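Local coordinates for beta-lactamase-like protein (Novosphingobium pentaromativorans US6-1, PDB 6AUF) that is a zinc-binding metallo-beta-lactamase that probably uses its two metal ions to hydrolyse the beta-lactam ring of antibiotics, at residues Asn52-Gly57 against Ser63-Ser68; Ala44-Ile49 against Leu87-Lys92. One frame throughout, in Å; residues are numbered along the deposited sequence.

In the fold
Contact 1 is the antiparallel hairpin of strands 53-55 and 64-66, while contact 2 sets the loop leading into strand 47-50 against helix 83-91. Their centres lie about 8 Å apart, and strands 47-50, 53-55 and 64-66 stand side by side at one edge of the seven-stranded mixed sheet. Two polar links join them: Tyr55 N lies 2.9 Å from Ala47 O, strand to strand, and Asn89 ND2 lies 2.9 Å from Val56 O, helix to hairpin; both are probable hydrogen bonds. Contact 1 is nearer the metals, with the Tyr55 side chain about 11 Å from a bound zinc ion and about 8 Å from that of the zinc ligand His251. Contact 2 is remote from the metal site.

Contact 1 of 2, residues Asn52-Gly57 against Ser63-Ser68; sequences NTWYVG and SILVTS
Asn52 O receives two hydrogen bonds from Thr67: the backbone N lies in the carbonyl plane at 2.8 Å, whereas Thr67 OG1 comes 37° above that plane. The same hydroxyl accepts from Trp54, NE1 lying 3.0 Å from Thr67 OG1 with the oxygen in the ring plane, at its edge. Thr67 reaches both because its chi1 of 42° sets OG1 between backbone N and carbonyl carbon. Thr53 OG1 donates to Asn52 OD1 and is also hydrogen-bonded to Trp194 NE1.

In the backbone, Trp54 and Leu65 form a hydrogen-bonded antiparallel pair, in which Leu65 N to Trp54 O (3.0 Å) is nearly straight at 175° and Trp54 N to Leu65 O (2.8 Å) more bent. Val56 N to Ser63 O (2.9 Å) extends the ladder toward the turn.

Apolar contacts fall on two faces. Thr53, Tyr55, Ile64 and Val66 share one, where Thr53 CG2 meets Ile64 CG2 at 3.7 Å. On the other, Trp54 and Leu65 touch through their CB atoms; just past the strand, Val56 CG2 packs 3.9 Å from Leu65 CB.

The Thr67 hydroxyl, donor to a carbonyl and acceptor from an indole, thus ties the Trp54 ring to the open end of this beta hairpin.

Contact 2 of 2, residues Ala44-Ile49 against Leu87-Lys92; sequences APPAHI and LANIRK
The side-chain nitrogen ND2 of Asn89 is bonded only weakly to Ala44 O, and more firmly to Val56 O of the neighbouring hairpin; the two carbonyl oxygens approach it from roughly opposite sides. The 3.3 Å separation between Asn89 ND2 and Ala44 O, with an N-H...O angle of 129°, marks the first bond as weak. Asn89 OD1 also comes near Ala44 O, but both are acceptors and no bond results.

Pro46, whose CB is directed toward the helix, lays its ring obliquely across the Asn89 side chain, and the ring carbons make van der Waals contact with that side chain and the main-chain carbonyl. CG does most of the touching: Pro46 CG lies 3.6 Å from Asn89 CB and 3.5 Å from Asn89 O. Pro46 CD sits 3.7 Å from Asn89 OD1. Lys92 CB adds a looser contact, 4.1 Å from Pro46 CG. With CG of Asn89 anti to the carbonyl carbon (chi1 -73°), the amide lies alongside the proline ring, within reach of Ala44 O.

This is plain packing away from the zinc site, setting the loop that leads into the outermost strand, 47-50, of the seven-stranded sheet against helix 83-91. Only 178 Å² is buried in all, so the join rests chiefly on van der Waals contact with one proline ring, supplemented by a weak amide bond. The stronger bond of that amide, to Val56, ties the helix to the hairpin as well.

Contact 1 of 2, residues Asn52-Gly57 against Ser63-Ser68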
# COMPACT_ATOMS: atom_id res chain seq x y z
N ASN A 52 -11.64 6.01 11.94
CA ASN A 52 -12.40 5.65 10.75
C ASN A 52 -11.65 4.71 9.82
O ASN A 52 -12.06 4.54 8.66
CB ASN A 52 -12.81 6.91 9.99
CG ASN A 52 -11.60 7.69 9.45
OD1 ASN A 52 -10.44 7.27 9.60
ND2 ASN A 52 -11.87 8.82 8.79
N THR A 53 -10.57 4.08 10.29
CA THR A 53 -9.68 3.30 9.44
C THR A 53 -9.67 1.84 9.86
O THR A 53 -9.52 1.53 11.05
CB THR A 53 -8.27 3.88 9.48
OG1 THR A 53 -8.33 5.25 9.08
CG2 THR A 53 -7.35 3.10 8.55
N TRP A 54 -9.77 0.95 8.87
CA TRP A 54 -10.01 -0.46 9.08
C TRP A 54 -9.09 -1.30 8.21
O TRP A 54 -8.86 -0.98 7.04
CB TRP A 54 -11.46 -0.79 8.74
CG TRP A 54 -12.46 0.10 9.43
CD1 TRP A 54 -12.99 1.26 8.95
CD2 TRP A 54 -13.07 -0.12 10.71
NE1 TRP A 54 -13.88 1.79 9.86
CE2 TRP A 54 -13.95 0.96 10.94
CE3 TRP A 54 -12.96 -1.13 11.67
CZ2 TRP A 54 -14.71 1.06 12.10
CZ3 TRP A 54 -13.71 -1.02 12.82
CH2 TRP A 54 -14.57 0.06 13.03
N TYR A 55 -8.57 -2.39 8.78
CA TYR A 55 -7.91 -3.41 7.98
C TYR A 55 -8.96 -4.36 7.44
O TYR A 55 -9.78 -4.89 8.20
CB TYR A 55 -6.88 -4.18 8.80
CG TYR A 55 -6.00 -5.09 7.97
CD1 TYR A 55 -6.37 -6.40 7.67
CD2 TYR A 55 -4.78 -4.63 7.46
CE1 TYR A 55 -5.56 -7.23 6.90
CE2 TYR A 55 -3.96 -5.44 6.70
CZ TYR A 55 -4.35 -6.73 6.42
OH TYR A 55 -3.52 -7.50 5.66
N VAL A 56 -8.96 -4.58 6.13
CA VAL A 56 -9.98 -5.38 5.47
C VAL A 56 -9.31 -6.28 4.44
O VAL A 56 -9.99 -6.86 3.58
CB VAL A 56 -11.06 -4.50 4.82
CG1 VAL A 56 -11.99 -3.93 5.88
CG2 VAL A 56 -10.40 -3.38 4.02
N GLY A 57 -7.99 -6.38 4.50
CA GLY A 57 -7.24 -7.19 3.57
C GLY A 57 -7.18 -8.64 4.00
O GLY A 57 -7.96 -9.10 4.84
N SER A 63 -5.38 -4.25 2.80
CA SER A 63 -6.39 -3.50 2.07
C SER A 63 -7.04 -2.60 3.11
O SER A 63 -7.51 -3.10 4.13
CB SER A 63 -7.41 -4.42 1.41
OG SER A 63 -8.24 -3.69 0.52
N ILE A 64 -7.02 -1.28 2.87
CA ILE A 64 -7.38 -0.30 3.89
C ILE A 64 -8.70 0.36 3.54
O ILE A 64 -8.89 0.83 2.41
CB ILE A 64 -6.28 0.76 4.04
CG1 ILE A 64 -4.92 0.08 4.25
CG2 ILE A 64 -6.65 1.71 5.17
CD1 ILE A 64 -4.87 -0.88 5.43
N LEU A 65 -9.61 0.39 4.51
CA LEU A 65 -10.91 1.03 4.35
C LEU A 65 -10.98 2.23 5.27
O LEU A 65 -10.64 2.14 6.46
CB LEU A 65 -12.06 0.06 4.65
CG LEU A 65 -13.45 0.70 4.66
CD1 LEU A 65 -13.73 1.34 3.32
CD2 LEU A 65 -14.53 -0.30 5.01
N VAL A 66 -11.42 3.36 4.73
CA VAL A 66 -11.45 4.62 5.46
C VAL A 66 -12.86 5.18 5.32
O VAL A 66 -13.30 5.47 4.20
CB VAL A 66 -10.39 5.60 4.94
CG1 VAL A 66 -10.59 6.96 5.53
CG2 VAL A 66 -9.00 5.10 5.29
N THR A 67 -13.56 5.30 6.44
CA THR A 67 -15.01 5.45 6.43
C THR A 67 -15.44 6.87 6.81
O THR A 67 -14.83 7.54 7.64
CB THR A 67 -15.65 4.44 7.37
OG1 THR A 67 -14.88 4.36 8.57
CG2 THR A 67 -15.71 3.06 6.72
N SER A 68 -16.53 7.30 6.17
CA SER A 68 -17.22 8.52 6.53
C SER A 68 -18.70 8.30 6.26
O SER A 68 -19.08 7.37 5.56
CB SER A 68 -16.71 9.73 5.73
OG SER A 68 -17.33 9.80 4.46

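Contact 2 of 2, residues Ala44-Ile49 against Leu87-Lys92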
# COMPACT_ATOMS: atom_id res chain seq x y z
N ALA A 44 -8.42 -13.30 6.17
CA ALA A 44 -8.15 -12.81 7.50
C ALA A 44 -9.38 -12.09 8.03
O ALA A 44 -10.14 -11.50 7.26
CB ALA A 44 -6.95 -11.84 7.50
N PRO A 45 -9.61 -12.13 9.34
CA PRO A 45 -10.74 -11.40 9.89
C PRO A 45 -10.48 -9.92 9.76
O PRO A 45 -9.33 -9.48 9.95
CB PRO A 45 -10.76 -11.84 11.35
CG PRO A 45 -9.32 -12.06 11.66
CD PRO A 45 -8.70 -12.61 10.39
N PRO A 46 -11.49 -9.12 9.43
CA PRO A 46 -11.28 -7.67 9.40
C PRO A 46 -10.87 -7.18 10.78
O PRO A 46 -11.07 -7.86 11.80
CB PRO A 46 -12.65 -7.11 9.00
CG PRO A 46 -13.48 -8.30 8.55
CD PRO A 46 -12.90 -9.49 9.26
N ALA A 47 -10.26 -6.00 10.83
CA ALA A 47 -9.88 -5.45 12.11
C ALA A 47 -9.98 -3.94 12.07
O ALA A 47 -10.09 -3.32 11.01
CB ALA A 47 -8.47 -5.88 12.52
N HIS A 48 -9.96 -3.35 13.25
CA HIS A 48 -10.04 -1.92 13.45
C HIS A 48 -8.63 -1.38 13.62
O HIS A 48 -7.89 -1.85 14.49
CB HIS A 48 -10.90 -1.63 14.67
CG HIS A 48 -10.98 -0.18 15.04
ND1 HIS A 48 -11.58 0.76 14.22
CD2 HIS A 48 -10.56 0.48 16.14
CE1 HIS A 48 -11.51 1.94 14.80
NE2 HIS A 48 -10.90 1.80 15.97
N ILE A 49 -8.25 -0.41 12.79
CA ILE A 49 -6.91 0.15 12.94
C ILE A 49 -6.98 1.33 13.90
O ILE A 49 -6.33 1.32 14.95
CB ILE A 49 -6.30 0.55 11.59
CG1 ILE A 49 -6.04 -0.70 10.75
CG2 ILE A 49 -5.01 1.35 11.80
CD1 ILE A 49 -5.48 -0.37 9.39
N LEU A 87 -14.35 -7.63 -0.16
CA LEU A 87 -15.77 -7.29 -0.21
C LEU A 87 -16.50 -7.86 1.00
O LEU A 87 -17.42 -7.23 1.54
CB LEU A 87 -16.40 -7.82 -1.49
CG LEU A 87 -15.94 -7.26 -2.83
CD1 LEU A 87 -16.32 -8.26 -3.90
CD2 LEU A 87 -16.60 -5.91 -3.09
N ALA A 88 -16.11 -9.05 1.45
CA ALA A 88 -16.76 -9.64 2.62
C ALA A 88 -16.28 -8.97 3.89
O ALA A 88 -17.06 -8.76 4.83
CB ALA A 88 -16.52 -11.15 2.67
N ASN A 89 -14.98 -8.62 3.95
CA ASN A 89 -14.47 -7.97 5.15
C ASN A 89 -15.13 -6.61 5.36
O ASN A 89 -15.29 -6.17 6.50
CB ASN A 89 -12.95 -7.82 5.06
CG ASN A 89 -12.23 -9.14 5.24
OD1 ASN A 89 -12.84 -10.15 5.60
ND2 ASN A 89 -10.92 -9.15 5.02
N ILE A 90 -15.53 -5.96 4.28
CA ILE A 90 -16.29 -4.71 4.39
C ILE A 90 -17.62 -4.97 5.08
O ILE A 90 -17.92 -4.39 6.14
CB ILE A 90 -16.49 -4.09 3.00
CG1 ILE A 90 -15.14 -3.84 2.33
CG2 ILE A 90 -17.29 -2.80 3.11
CD1 ILE A 90 -14.15 -3.12 3.20
N ARG A 91 -18.44 -5.84 4.50
CA ARG A 91 -19.76 -6.11 5.05
C ARG A 91 -19.64 -6.62 6.48
O ARG A 91 -20.31 -6.12 7.39
CB ARG A 91 -20.49 -7.10 4.16
CG ARG A 91 -20.29 -6.83 2.68
CD ARG A 91 -20.82 -7.95 1.82
NE ARG A 91 -20.87 -7.57 0.42
CZ ARG A 91 -21.81 -6.81 -0.12
NH1 ARG A 91 -22.81 -6.33 0.63
NH2 ARG A 91 -21.77 -6.51 -1.41
N LYS A 92 -18.77 -7.61 6.69
CA LYS A 92 -18.57 -8.16 8.03
C LYS A 92 -18.28 -7.07 9.05
O LYS A 92 -18.37 -7.34 10.25
CB LYS A 92 -17.45 -9.20 7.99
CG LYS A 92 -17.81 -10.47 7.22
CD LYS A 92 -16.60 -11.01 6.47
CE LYS A 92 -16.29 -12.44 6.86
NZ LYS A 92 -15.63 -12.53 8.19